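Universal stress protein (PDB 7MQ5) is of unknown function but, as a universal stress protein family member with an apparently tandem architecture, is probably involved in the bacterial stress response. Local coordinates at residues P122-T128 with L267-V273. Residues are numbered along the deposited sequence; the frame is centred on the assembly and turned at random.
Sequences PVLMTKT and LESDVLV
When two strands pair antiparallel, side chains can continue the ladder where backbone pairing stops. Here D270 does so: its carboxylate, set by chi1 m, accepts with OD1 from K127 N at 2.8 Å and from T128 N at 3.2 Å, while OD2 forms a salt bridge with R26 and accepts from W132. K127, in an m, t, p, t rotamer, reaches across to the partner segment, passing V271 CG2, so that NZ donates to L267 O at 2.7 Å; the same amine also meets the carbonyls of L264 and A106. One water bridges the segments beyond the paired strands, donating to K127 O and E268 O at 2.7 Å each.

Inward from this end, strands 123-126 and 270-273 are extended and antiparallel, 167° between N-to-C directions, axes 4.7 Å apart; regular pairing ends where K127 (phi/psi -124/-9) and E268 (-102/-13) leave the extended conformation. V271 N to M125 O and M125 N to V271 O are both 2.9 Å; V273 N to V123 O is 2.8 Å, and V123 N to V273 O 3.2 Å. These two hydrogen-bonded pairs, CA-CA 5.3 Å, flank the non-hydrogen-bonded pair L124-L272, CA-CA 4.3 Å.

Side chains alternate. L124 and L272, both t, p, share one face, L124 CB 4.1 Å from L272 CD1. V123, M125 (selenomethionine), V271 and V273 occupy the other, where L116 covers V123, M125 and V273. This sole antiparallel step in a ten-strand sheet joins five-stranded halves consistent with tandem HUP-like domains. The chemistry implies a seam held by backbone hydrogen bonds between apolar faces, finished by a buried carboxylate met by R26, W132 and backbone amides.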
loop_
_atom_site.group_PDB
_atom_site.type_symbol
_atom_site.label_atom_id
_atom_site.label_comp_id
_atom_site.label_asym_id
_atom_site.label_seq_id
_atom_site.Cartn_x
_atom_site.Cartn_y
_atom_site.Cartn_z
ATOM N N PRO A 122 6.749 2.306 -1.642
ATOM C CA PRO A 122 5.389 1.933 -1.274
ATOM C C PRO A 122 4.346 2.632 -2.162
ATOM O O PRO A 122 4.513 3.795 -2.529
ATOM C CB PRO A 122 5.288 2.413 0.187
ATOM C CG PRO A 122 6.709 2.306 0.704
ATOM C CD PRO A 122 7.551 2.717 -0.478
ATOM N N VAL A 123 3.307 1.888 -2.516
ATOM C CA VAL A 123 2.168 2.445 -3.284
ATOM C C VAL A 123 0.887 2.191 -2.501
ATOM O O VAL A 123 0.622 1.031 -2.136
ATOM C CB VAL A 123 2.043 1.829 -4.685
ATOM C CG1 VAL A 123 0.835 2.404 -5.406
ATOM C CG2 VAL A 123 3.307 2.041 -5.505
ATOM N N LEU A 124 0.132 3.254 -2.249
ATOM C CA LEU A 124 -1.208 3.157 -1.645
ATOM C C LEU A 124 -2.231 3.298 -2.765
ATOM O O LEU A 124 -2.339 4.364 -3.376
ATOM C CB LEU A 124 -1.387 4.268 -0.613
ATOM C CG LEU A 124 -2.772 4.361 0.016
ATOM C CD1 LEU A 124 -3.135 3.090 0.777
ATOM C CD2 LEU A 124 -2.855 5.578 0.918
HETATM N N MSE A 125 -2.919 2.198 -3.065
HETATM C CA MSE A 125 -4.010 2.179 -4.022
HETATM C C MSE A 125 -5.301 2.351 -3.235
HETATM O O MSE A 125 -5.639 1.477 -2.436
HETATM C CB MSE A 125 -4.068 0.836 -4.750
HETATM C CG MSE A 125 -2.876 0.540 -5.627
HETATM SE SE MSE A 125 -2.700 1.787 -7.125
HETATM C CE MSE A 125 -4.505 1.595 -7.881
ATOM N N THR A 126 -5.991 3.479 -3.415
ATOM C CA THR A 126 -7.223 3.686 -2.663
ATOM C C THR A 126 -8.374 3.013 -3.413
ATOM O O THR A 126 -8.517 3.237 -4.622
ATOM C CB THR A 126 -7.469 5.164 -2.322
ATOM O OG1 THR A 126 -7.941 5.905 -3.449
ATOM C CG2 THR A 126 -6.238 5.846 -1.768
ATOM N N LYS A 127 -9.159 2.196 -2.706
ATOM C CA LYS A 127 -10.257 1.441 -3.358
ATOM C C LYS A 127 -11.614 1.707 -2.708
ATOM O O LYS A 127 -12.618 1.226 -3.260
ATOM C CB LYS A 127 -9.966 -0.061 -3.339
ATOM C CG LYS A 127 -8.655 -0.469 -4.002
ATOM C CD LYS A 127 -8.484 -1.965 -4.152
ATOM C CE LYS A 127 -9.303 -2.525 -5.290
ATOM N NZ LYS A 127 -9.182 -4.000 -5.389
ATOM N N THR A 128 -11.650 2.403 -1.578
ATOM C CA THR A 128 -12.933 2.673 -0.887
ATOM C C THR A 128 -13.019 4.165 -0.584
ATOM O O THR A 128 -11.971 4.803 -0.436
ATOM C CB THR A 128 -13.077 1.836 0.392
ATOM O OG1 THR A 128 -14.357 2.112 0.968
ATOM C CG2 THR A 128 -11.995 2.104 1.419
ATOM N N LEU A 267 -9.639 -7.279 -2.891
ATOM C CA LEU A 267 -9.925 -6.443 -1.702
ATOM C C LEU A 267 -10.796 -5.247 -2.069
ATOM O O LEU A 267 -10.624 -4.663 -3.167
ATOM C CB LEU A 267 -8.610 -5.947 -1.105
ATOM C CG LEU A 267 -7.773 -6.994 -0.369
ATOM C CD1 LEU A 267 -6.401 -6.420 -0.065
ATOM C CD2 LEU A 267 -8.447 -7.456 0.915
ATOM N N GLU A 268 -11.657 -4.874 -1.127
ATOM C CA GLU A 268 -12.504 -3.662 -1.231
ATOM C C GLU A 268 -11.897 -2.552 -0.367
ATOM O O GLU A 268 -12.335 -1.408 -0.496
ATOM C CB GLU A 268 -13.940 -3.994 -0.835
ATOM C CG GLU A 268 -14.584 -5.013 -1.769
ATOM C CD GLU A 268 -16.041 -5.359 -1.512
ATOM O OE1 GLU A 268 -16.470 -5.329 -0.345
ATOM O OE2 GLU A 268 -16.754 -5.635 -2.498
ATOM N N SER A 269 -10.941 -2.889 0.492
ATOM C CA SER A 269 -10.200 -1.902 1.303
ATOM C C SER A 269 -9.179 -1.184 0.418
ATOM O O SER A 269 -8.836 -1.691 -0.650
ATOM C CB SER A 269 -9.454 -2.596 2.441
ATOM O OG SER A 269 -8.408 -3.431 1.927
ATOM N N ASP A 270 -8.716 -0.032 0.879
ATOM C CA ASP A 270 -7.484 0.524 0.290
ATOM C C ASP A 270 -6.383 -0.528 0.493
ATOM O O ASP A 270 -6.484 -1.355 1.433
ATOM C CB ASP A 270 -7.051 1.817 0.977
ATOM C CG ASP A 270 -7.930 3.026 0.731
ATOM O OD1 ASP A 270 -8.954 2.912 0.025
ATOM O OD2 ASP A 270 -7.559 4.094 1.250
ATOM N N VAL A 271 -5.350 -0.490 -0.333
ATOM C CA VAL A 271 -4.240 -1.461 -0.197
ATOM C C VAL A 271 -2.913 -0.706 -0.247
ATOM O O VAL A 271 -2.662 0.037 -1.216
ATOM C CB VAL A 271 -4.288 -2.572 -1.268
ATOM C CG1 VAL A 271 -3.292 -3.687 -0.952
ATOM C CG2 VAL A 271 -5.683 -3.160 -1.433
ATOM N N LEU A 272 -2.096 -0.894 0.784
ATOM C CA LEU A 272 -0.713 -0.378 0.796
ATOM C C LEU A 272 0.193 -1.540 0.405
ATOM O O LEU A 272 0.204 -2.564 1.124
ATOM C CB LEU A 272 -0.351 0.169 2.175
ATOM C CG LEU A 272 1.073 0.694 2.290
ATOM C CD1 LEU A 272 1.310 1.867 1.361
ATOM C CD2 LEU A 272 1.420 1.066 3.718
ATOM N N VAL A 273 0.890 -1.393 -0.709
ATOM C CA VAL A 273 1.743 -2.467 -1.273
ATOM C C VAL A 273 3.215 -2.149 -1.010
ATOM O O VAL A 273 3.719 -1.124 -1.500
ATOM C CB VAL A 273 1.461 -2.611 -2.776
ATOM C CG1 VAL A 273 2.319 -3.708 -3.376
ATOM C CG2 VAL A 273 -0.016 -2.862 -3.036
HETATM O O HOH W 1 -14.196 -0.816 -2.417
#